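Local coordinates for mandelate racemase/muconate lactonizing enzyme family protein (PDB 3T9P) that is of unproven function but, as a mandelate racemase/muconate lactonizing enzyme family member, probably acts as an isomerase or related enzyme of the enolase superfamily, at residues Ala103-Gly106 with Leu107-Leu111; Ser264-Leu267 with Met268-Gly272; Val293-Met296 with Ala297-Gly301. One frame throughout, in Å; residues are numbered along the deposited sequence.

Interaction 1: residues Ala103-Gly106 with Leu107-Leu111; sequences AMTG and LDTAL
Thr105 O is gripped twice by Thr109, one turn further along the helix: by the amide Thr109 N at 2.9 Å and by the hydroxyl Thr109 OG1 at 2.7 Å. The two donors come from opposite faces of the carbonyl plane, each tilted out of it, and so hold the oxygen between them. With chi1 at 48°, Thr109 OG1 sits between its own backbone N and carbonyl carbon, where it can reach back to the preceding turn. The hydroxyl has a second partner in Gln52 N, at the end of strand 48-52, which ties the helix to the sheet of the N-terminal domain. A valine in place of Thr109 would probably leave Gln52 N without its acceptor and Thr105 O with the amide bond alone. The methyls Thr105 CG2 and Thr109 CG2 touch at 4.0 Å as the two side chains slant past each other.

All this lies in the middle of helix 98-119, a long helix of the enolase-superfamily capping domain, and all residues from Ala103 to Leu111 are buried. Asp108 N donates to Met104 O at 3.0 Å, almost straight at 172°. Ala110 N reaches Gly106 O at 3.2 Å from above the carbonyl plane, a more bent bond, while Ala110 CB rests 3.3 Å from Gly106 O. Thr105 and Asp108 bond to the barrel domain: Thr105 OG1 meets Met282 O, as well as Arg101 O in its own helix, and the Asp108 carboxylate takes the amides of Met287 and His288, the first two residues of helix 287-299. Met104 packs on Leu85 and Ile88 of helix 82-91, and Leu107 reaches Ile69 of helix 58-73.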
ATOM      1  N   ALA A 103      -0.312   6.636  -8.589  1.00  9.10           N
ATOM      2  CA  ALA A 103      -0.313   6.570 -10.034  1.00 12.02           C
ATOM      3  C   ALA A 103      -1.719   6.677 -10.690  1.00 13.05           C
ATOM      4  O   ALA A 103      -1.923   7.413 -11.632  1.00 12.09           O
ATOM      5  CB  ALA A 103       0.428   5.377 -10.509  1.00  9.87           C
ATOM      6  N   MET A 104      -2.642   5.946 -10.092  1.00 10.67           N
ATOM      7  CA  MET A 104      -4.098   5.921 -10.530  1.00 12.28           C
ATOM      8  C   MET A 104      -4.691   7.316 -10.561  1.00 12.57           C
ATOM      9  O   MET A 104      -5.510   7.621 -11.419  1.00 14.52           O
ATOM     10  CB  MET A 104      -4.902   5.001  -9.599  1.00 12.39           C
ATOM     11  CG  MET A 104      -6.389   4.909  -9.960  1.00 14.52           C
ATOM     12  SD  MET A 104      -7.188   3.592  -8.920  1.00 15.43           S
ATOM     13  CE  MET A 104      -6.529   2.203  -9.858  1.00 13.33           C
ATOM     14  N   THR A 105      -4.302   8.157  -9.617  1.00 13.79           N
ATOM     15  CA  THR A 105      -4.782   9.530  -9.565  1.00 12.22           C
ATOM     16  C   THR A 105      -4.527  10.249 -10.906  1.00 10.78           C
ATOM     17  O   THR A 105      -5.348  11.067 -11.279  1.00 12.53           O
ATOM     18  CB  THR A 105      -4.103  10.318  -8.409  1.00 13.39           C
ATOM     19  OG1 THR A 105      -4.459   9.676  -7.180  1.00 16.51           O
ATOM     20  CG2 THR A 105      -4.432  11.781  -8.398  1.00 13.63           C
ATOM     21  N   GLY A 106      -3.393   9.987 -11.543  1.00 10.64           N
ATOM     22  CA  GLY A 106      -3.006  10.692 -12.779  1.00 12.07           C
ATOM     23  C   GLY A 106      -4.013  10.320 -13.890  1.00 13.59           C
ATOM     24  O   GLY A 106      -4.474  11.193 -14.668  1.00 12.20           O
ATOM     25  N   LEU A 107      -4.383   9.047 -13.943  1.00 12.62           N
ATOM     26  CA  LEU A 107      -5.467   8.607 -14.870  1.00 15.02           C
ATOM     27  C   LEU A 107      -6.843   9.256 -14.548  1.00 15.10           C
ATOM     28  O   LEU A 107      -7.494   9.833 -15.413  1.00 12.37           O
ATOM     29  CB  LEU A 107      -5.635   7.065 -14.901  1.00 12.84           C
ATOM     30  CG  LEU A 107      -6.802   6.484 -15.820  1.00 15.15           C
ATOM     31  CD1 LEU A 107      -6.494   6.611 -17.358  1.00 14.17           C
ATOM     32  CD2 LEU A 107      -6.845   5.000 -15.589  1.00 13.90           C
ATOM     33  N   ASP A 108      -7.302   9.148 -13.304  1.00 14.39           N
ATOM     34  CA  ASP A 108      -8.602   9.711 -12.944  1.00 14.91           C
ATOM     35  C   ASP A 108      -8.669  11.219 -13.212  1.00 14.99           C
ATOM     36  O   ASP A 108      -9.658  11.713 -13.855  1.00 15.77           O
ATOM     37  CB  ASP A 108      -8.848   9.414 -11.426  1.00 15.57           C
ATOM     38  CG  ASP A 108     -10.055  10.140 -10.872  1.00 17.71           C
ATOM     39  OD1 ASP A 108     -11.115   9.484 -10.642  1.00 17.78           O
ATOM     40  OD2 ASP A 108      -9.923  11.376 -10.636  1.00 15.68           O
ATOM     41  N   THR A 109      -7.678  11.960 -12.738  1.00 13.58           N
ATOM     42  CA  THR A 109      -7.737  13.450 -12.879  1.00 14.02           C
ATOM     43  C   THR A 109      -7.641  13.924 -14.336  1.00 13.66           C
ATOM     44  O   THR A 109      -8.250  14.890 -14.693  1.00 12.47           O
ATOM     45  CB  THR A 109      -6.641  14.179 -12.029  1.00 15.92           C
ATOM     46  OG1 THR A 109      -5.388  13.541 -12.262  1.00 11.95           O
ATOM     47  CG2 THR A 109      -6.948  14.053 -10.507  1.00 15.32           C
ATOM     48  N   ALA A 110      -6.891  13.218 -15.184  1.00 13.59           N
ATOM     49  CA  ALA A 110      -6.789  13.618 -16.582  1.00 14.44           C
ATOM     50  C   ALA A 110      -8.153  13.381 -17.232  1.00 14.08           C
ATOM     51  O   ALA A 110      -8.585  14.134 -18.074  1.00 14.03           O
ATOM     52  CB  ALA A 110      -5.709  12.715 -17.288  1.00 14.15           C
ATOM     53  N   LEU A 111      -8.811  12.268 -16.872  1.00 13.72           N
ATOM     54  CA  LEU A 111     -10.108  11.977 -17.498  1.00 15.55           C
ATOM     55  C   LEU A 111     -11.214  12.956 -17.064  1.00 16.02           C
ATOM     56  O   LEU A 111     -12.110  13.279 -17.864  1.00 17.25           O
ATOM     57  CB  LEU A 111     -10.510  10.526 -17.228  1.00 13.72           C
ATOM     58  CG  LEU A 111      -9.664   9.455 -17.929  1.00 15.35           C
ATOM     59  CD1 LEU A 111     -10.038   8.082 -17.347  1.00 14.36           C
ATOM     60  CD2 LEU A 111      -9.867   9.462 -19.471  1.00 18.74           C
TER

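Interaction 2: residues Ser264-Leu267 with Met268-Gly272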
ATOM      1  N   SER A 264      -9.103   0.225   5.173  1.00 20.08           N
ATOM      2  CA  SER A 264      -8.636   0.994   6.344  1.00 20.52           C
ATOM      3  C   SER A 264      -9.589   2.182   6.750  1.00 19.12           C
ATOM      4  O   SER A 264      -9.710   2.507   7.973  1.00 20.41           O
ATOM      5  CB  SER A 264      -7.122   1.409   6.286  1.00 22.09           C
ATOM      6  OG  SER A 264      -7.048   2.598   5.527  1.00 21.76           O
ATOM      7  N   TRP A 265     -10.259   2.791   5.780  1.00 16.29           N
ATOM      8  CA  TRP A 265     -11.287   3.803   6.045  1.00 18.57           C
ATOM      9  C   TRP A 265     -12.418   3.171   6.873  1.00 22.25           C
ATOM     10  O   TRP A 265     -12.963   3.799   7.796  1.00 22.67           O
ATOM     11  CB  TRP A 265     -11.849   4.372   4.749  1.00 15.15           C
ATOM     12  CG  TRP A 265     -10.906   5.418   4.213  1.00 14.82           C
ATOM     13  CD1 TRP A 265     -10.013   5.255   3.220  1.00 14.38           C
ATOM     14  CD2 TRP A 265     -10.717   6.764   4.736  1.00 16.09           C
ATOM     15  NE1 TRP A 265      -9.338   6.495   2.967  1.00 13.39           N
ATOM     16  CE2 TRP A 265      -9.713   7.393   3.939  1.00 14.67           C
ATOM     17  CE3 TRP A 265     -11.312   7.490   5.793  1.00 13.24           C
ATOM     18  CZ2 TRP A 265      -9.315   8.741   4.131  1.00 17.99           C
ATOM     19  CZ3 TRP A 265     -10.900   8.811   6.039  1.00 14.87           C
ATOM     20  CH2 TRP A 265      -9.855   9.422   5.226  1.00 18.65           C
ATOM     21  N   GLN A 266     -12.752   1.942   6.504  1.00 23.49           N
ATOM     22  CA  GLN A 266     -13.756   1.130   7.193  1.00 26.37           C
ATOM     23  C   GLN A 266     -13.424   0.857   8.636  1.00 24.67           C
ATOM     24  O   GLN A 266     -14.247   1.109   9.535  1.00 26.63           O
ATOM     25  CB  GLN A 266     -13.985  -0.217   6.418  1.00 27.81           C
ATOM     26  CG  GLN A 266     -15.225  -0.143   5.489  1.00 35.45           C
ATOM     27  CD  GLN A 266     -16.524   0.229   6.256  1.00 34.36           C
ATOM     28  OE1 GLN A 266     -16.665  -0.128   7.415  1.00 43.32           O
ATOM     29  NE2 GLN A 266     -17.425   1.019   5.630  1.00 37.02           N
ATOM     30  N   LEU A 267     -12.248   0.328   8.894  1.00 24.89           N
ATOM     31  CA  LEU A 267     -11.835   0.089  10.244  1.00 24.12           C
ATOM     32  C   LEU A 267     -11.840   1.410  11.041  1.00 24.42           C
ATOM     33  O   LEU A 267     -12.387   1.483  12.166  1.00 25.00           O
ATOM     34  CB  LEU A 267     -10.488  -0.558  10.217  1.00 23.17           C
ATOM     35  CG  LEU A 267      -9.610  -0.714  11.443  1.00 28.06           C
ATOM     36  CD1 LEU A 267     -10.297  -1.652  12.499  1.00 33.60           C
ATOM     37  CD2 LEU A 267      -8.202  -1.301  11.106  1.00 27.78           C
ATOM     38  N   MET A 268     -11.315   2.474  10.445  1.00 22.02           N
ATOM     39  CA  MET A 268     -11.305   3.813  11.096  1.00 21.29           C
ATOM     40  C   MET A 268     -12.731   4.212  11.602  1.00 21.81           C
ATOM     41  O   MET A 268     -12.890   4.716  12.755  1.00 23.08           O
ATOM     42  CB  MET A 268     -10.726   4.905  10.142  1.00 17.59           C
ATOM     43  CG  MET A 268     -10.664   6.288  10.791  1.00 15.66           C
ATOM     44  SD  MET A 268     -10.271   7.618   9.558  1.00 19.87           S
ATOM     45  CE  MET A 268      -8.993   6.865   8.491  1.00 15.38           C
ATOM     46  N   LEU A 269     -13.692   4.125  10.713  1.00 23.79           N
ATOM     47  CA  LEU A 269     -15.072   4.461  10.972  1.00 26.53           C
ATOM     48  C   LEU A 269     -15.721   3.497  11.978  1.00 27.78           C
ATOM     49  O   LEU A 269     -16.388   3.907  12.845  1.00 27.09           O
ATOM     50  CB  LEU A 269     -15.867   4.579   9.670  1.00 26.41           C
ATOM     51  CG  LEU A 269     -15.532   5.714   8.702  1.00 27.95           C
ATOM     52  CD1 LEU A 269     -16.289   5.582   7.420  1.00 26.70           C
ATOM     53  CD2 LEU A 269     -15.760   7.067   9.317  1.00 29.29           C
ATOM     54  N   ASP A 270     -15.423   2.217  11.853  1.00 29.51           N
ATOM     55  CA  ASP A 270     -15.966   1.165  12.710  1.00 30.48           C
ATOM     56  C   ASP A 270     -15.543   1.391  14.137  1.00 30.71           C
ATOM     57  O   ASP A 270     -16.301   1.173  15.015  1.00 31.66           O
ATOM     58  CB  ASP A 270     -15.436  -0.207  12.324  1.00 20.00           C
ATOM     59  CG  ASP A 270     -16.097  -0.803  11.145  1.00 20.00           C
ATOM     60  OD1 ASP A 270     -17.056  -0.285  10.590  1.00 20.00           O
ATOM     61  OD2 ASP A 270     -15.578  -1.820  10.744  1.00 20.00           O
ATOM     62  N   ARG A 271     -14.304   1.810  14.327  1.00 29.02           N
ATOM     63  CA  ARG A 271     -13.733   2.090  15.603  1.00 26.58           C
ATOM     64  C   ARG A 271     -14.043   3.488  16.140  1.00 24.18           C
ATOM     65  O   ARG A 271     -13.653   3.794  17.213  1.00 24.17           O
ATOM     66  CB  ARG A 271     -12.239   1.892  15.561  1.00 25.59           C
ATOM     67  CG  ARG A 271     -11.784   0.515  15.200  1.00 31.38           C
ATOM     68  CD  ARG A 271     -12.329  -0.584  16.079  1.00 37.52           C
ATOM     69  NE  ARG A 271     -11.668  -1.856  15.805  1.00 48.86           N
ATOM     70  CZ  ARG A 271     -10.398  -2.093  16.105  1.00 53.44           C
ATOM     71  NH1 ARG A 271      -9.688  -1.149  16.670  1.00 58.57           N
ATOM     72  NH2 ARG A 271      -9.823  -3.262  15.872  1.00 56.14           N
ATOM     73  N   GLY A 272     -14.724   4.307  15.354  1.00 24.54           N
ATOM     74  CA  GLY A 272     -15.046   5.666  15.706  1.00 23.06           C
ATOM     75  C   GLY A 272     -13.819   6.482  16.024  1.00 22.42           C
ATOM     76  O   GLY A 272     -13.789   7.149  16.995  1.00 20.86           O
TER
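Met268 lays its terminal methyl over the indole of Trp265, three residues back along the same helix. Met268 CE stands 4.0 Å from the centroid of the six-membered ring of Trp265, 27° off the normal, a CH-pi contact displaced toward the rim; its closest ring atom is Trp265 CE3, at 3.6 Å. The sulfur comes in more obliquely, with Met268 SD 4.6 Å from that centroid, so the pair is also a Met-aromatic contact. Met268 runs out with CG anti to its backbone N (chi1 -178°) and stays extended through chi2, beside the indole and pointing the same way; the bend at chi3 then folds the methyl over the ring.

A second flat group is met one step on: Leu267 CD1 lies over one face of the Arg271 guanidinium, offset toward its rim, 3.6 Å from Arg271 CZ. Beneath these side chains the ladder of i to i+4 bonds is regular, from Met268 N to Ser264 O through Arg271 N to Leu267 O, the last 2.9 Å long and nearly in line with the carbonyl bond.

Helix 262-270 is the helical part of a beta-alpha-beta unit between strands 252-255 and 276-277, in the C-terminal barrel domain of the enolase superfamily. It ends in a Schellman motif, where Gly272 takes positive phi and Gly272 N turns back to Leu269 O at 3.0 Å.

The outer side of this helix meets the second subunit. Arg271 forms salt bridges with Asp240 in its own chain and with Asp270 of the second subunit, while Asp270 pairs in the same way with Arg271 of that subunit. Leu267 also packs on Leu267 of the second subunit.

Interaction 3: residues Val293-Met296 with Ala297-Gly301; sequences VCQM and AARAG
Backbone hydrogen bonds carry most of this contact, in i to i+4 steps along the last turns of helix 287-299. Ala297 N donates to Val293 O at 2.9 Å, and Arg299 N to Gln295 O at 3.0 Å, almost perfectly straight at 177°. Ala298 N reaches Cys294 O at 2.8 Å, a more bent bond; that oxygen also accepts from Asn327 ND2. At the C-terminal end, Ala300 N bonds to Met296 O at 3.1 Å and Gly301 N returns to Ala298 O, with Gly301 in positive phi: a Schellman motif.

The polar side-chain contact is Gln295 with Arg299. Both run the same way on the exposed side, the extended glutamine beside the arginine. Arg299 NH1 is modelled donating to Gln295 OE1, but its place is doubtful, and the setting of the whole guanidinium is to be taken with the same caution. As modelled, the amide and guanidinium planes stand 71° apart, and the bend of the arginine at chi3 (-73°) brings one guanidinium face over Gln295 O, near its centre, with Met296 N closer to the rim.

The remaining contacts are van der Waals touches of carbon on polar atoms: Met296 CG lies 3.7 Å from Arg299 NH2, and Ala297 CB rests 3.5 Å from Cys294 O.

Val293 and Met296 turn to helix 262-270, where Trp265 receives both and Met296 also meets Gln266 and Leu269. Cys294 and Ala297 pack on Val304, in the chain beyond the helix, and Ala297 and Ala298 on Asn327, so that the end of helix 287-299 lies between its neighbour helix 262-270 and the loops of the barrel domain.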
ATOM      1  N   VAL A 293     -14.999   7.645  -0.291  1.00 14.87           N
ATOM      2  CA  VAL A 293     -14.744   7.989   1.085  1.00 14.47           C
ATOM      3  C   VAL A 293     -15.741   9.036   1.624  1.00 14.16           C
ATOM      4  O   VAL A 293     -16.197   8.885   2.758  1.00 16.72           O
ATOM      5  CB  VAL A 293     -13.263   8.405   1.324  1.00 14.71           C
ATOM      6  CG1 VAL A 293     -13.080   8.888   2.800  1.00 14.50           C
ATOM      7  CG2 VAL A 293     -12.323   7.195   0.937  1.00 16.74           C
ATOM      8  N   CYS A 294     -16.066  10.057   0.851  1.00 14.03           N
ATOM      9  CA  CYS A 294     -16.975  11.098   1.334  1.00 15.76           C
ATOM     10  C   CYS A 294     -18.346  10.495   1.683  1.00 17.76           C
ATOM     11  O   CYS A 294     -18.999  10.926   2.658  1.00 17.90           O
ATOM     12  CB  CYS A 294     -17.189  12.090   0.237  1.00 13.75           C
ATOM     13  SG  CYS A 294     -15.652  13.112  -0.030  1.00 17.26           S
ATOM     14  N   GLN A 295     -18.720   9.491   0.894  1.00 17.52           N
ATOM     15  CA  GLN A 295     -20.037   8.830   0.985  1.00 21.01           C
ATOM     16  C   GLN A 295     -20.037   7.851   2.138  1.00 18.79           C
ATOM     17  O   GLN A 295     -20.979   7.844   2.894  1.00 19.23           O
ATOM     18  CB  GLN A 295     -20.365   8.272  -0.394  1.00 23.73           C
ATOM     19  CG  GLN A 295     -21.358   7.147  -0.456  1.00 35.47           C
ATOM     20  CD  GLN A 295     -21.202   6.400  -1.813  1.00 45.80           C
ATOM     21  OE1 GLN A 295     -21.390   5.169  -1.890  1.00 48.76           O
ATOM     22  NE2 GLN A 295     -20.790   7.152  -2.871  1.00 45.28           N
ATOM     23  N   MET A 296     -18.923   7.190   2.429  1.00 18.52           N
ATOM     24  CA  MET A 296     -18.731   6.471   3.695  1.00 19.29           C
ATOM     25  C   MET A 296     -18.822   7.366   4.941  1.00 20.21           C
ATOM     26  O   MET A 296     -19.443   6.988   5.964  1.00 20.16           O
ATOM     27  CB  MET A 296     -17.374   5.712   3.735  1.00 18.99           C
ATOM     28  CG  MET A 296     -17.289   4.591   2.699  1.00 23.36           C
ATOM     29  SD  MET A 296     -15.538   4.065   2.432  1.00 25.59           S
ATOM     30  CE  MET A 296     -15.015   3.400   4.008  1.00 18.27           C
ATOM     31  N   ALA A 297     -18.152   8.515   4.888  1.00 18.04           N
ATOM     32  CA  ALA A 297     -18.242   9.499   5.972  1.00 18.90           C
ATOM     33  C   ALA A 297     -19.697   9.970   6.129  1.00 17.19           C
ATOM     34  O   ALA A 297     -20.155  10.179   7.253  1.00 18.87           O
ATOM     35  CB  ALA A 297     -17.278  10.762   5.688  1.00 14.43           C
ATOM     36  N   ALA A 298     -20.370  10.207   5.019  1.00 20.58           N
ATOM     37  CA  ALA A 298     -21.775  10.735   5.061  1.00 22.36           C
ATOM     38  C   ALA A 298     -22.698   9.705   5.773  1.00 24.83           C
ATOM     39  O   ALA A 298     -23.483  10.090   6.648  1.00 24.89           O
ATOM     40  CB  ALA A 298     -22.316  11.062   3.663  1.00 22.54           C
ATOM     41  N   ARG A 299     -22.586   8.431   5.409  1.00 24.87           N
ATOM     42  CA  ARG A 299     -23.233   7.347   6.156  1.00 27.14           C
ATOM     43  C   ARG A 299     -22.913   7.282   7.623  1.00 27.40           C
ATOM     44  O   ARG A 299     -23.795   6.957   8.427  1.00 27.76           O
ATOM     45  CB  ARG A 299     -22.981   6.009   5.494  1.00 26.91           C
ATOM     46  CG  ARG A 299     -23.693   5.988   4.149  1.00 34.49           C
ATOM     47  CD  ARG A 299     -23.830   4.528   3.558  1.00 41.63           C
ATOM     48  NE  ARG A 299     -22.526   4.053   3.076  1.00 45.73           N
ATOM     49  CZ  ARG A 299     -21.993   4.345   1.887  1.00 44.92           C
ATOM     50  NH1 ARG A 299     -22.672   5.085   1.012  1.00 44.53           N
ATOM     51  NH2 ARG A 299     -20.776   3.885   1.575  1.00 41.40           N
ATOM     52  N   ALA A 300     -21.680   7.593   8.009  1.00 24.68           N
ATOM     53  CA  ALA A 300     -21.345   7.636   9.389  1.00 22.25           C
ATOM     54  C   ALA A 300     -21.679   8.987  10.007  1.00 21.87           C
ATOM     55  O   ALA A 300     -21.317   9.226  11.143  1.00 23.45           O
ATOM     56  CB  ALA A 300     -19.832   7.319   9.596  1.00 22.82           C
ATOM     57  N   GLY A 301     -22.272   9.898   9.280  1.00 20.69           N
ATOM     58  CA  GLY A 301     -22.546  11.203   9.811  1.00 22.12           C
ATOM     59  C   GLY A 301     -21.398  12.184  10.093  1.00 24.62           C
ATOM     60  O   GLY A 301     -21.519  13.048  10.930  1.00 23.02           O
TER

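How the interactions relate
The three contacts follow one another along the chain without nesting or crossing, and each lies within one helix, closing helical turns and no long loop. Interaction 1 comes first, in helix 98-119 of the N-terminal domain. Interactions 2 and 3 come later, at the C-terminal ends of helices 262-270 and 287-299 in the barrel domain. These two touch, centres 11 Å apart: Met296 CE packs 3.4 Å from Trp265 CB, tying the neighbouring helices together. Interaction 1 stands off from both, its nearest atoms about 11 Å from interaction 3, yet helix 98-119 still meets the start of helix 287-299 through the side chain of Asp108, which ties the two domains there.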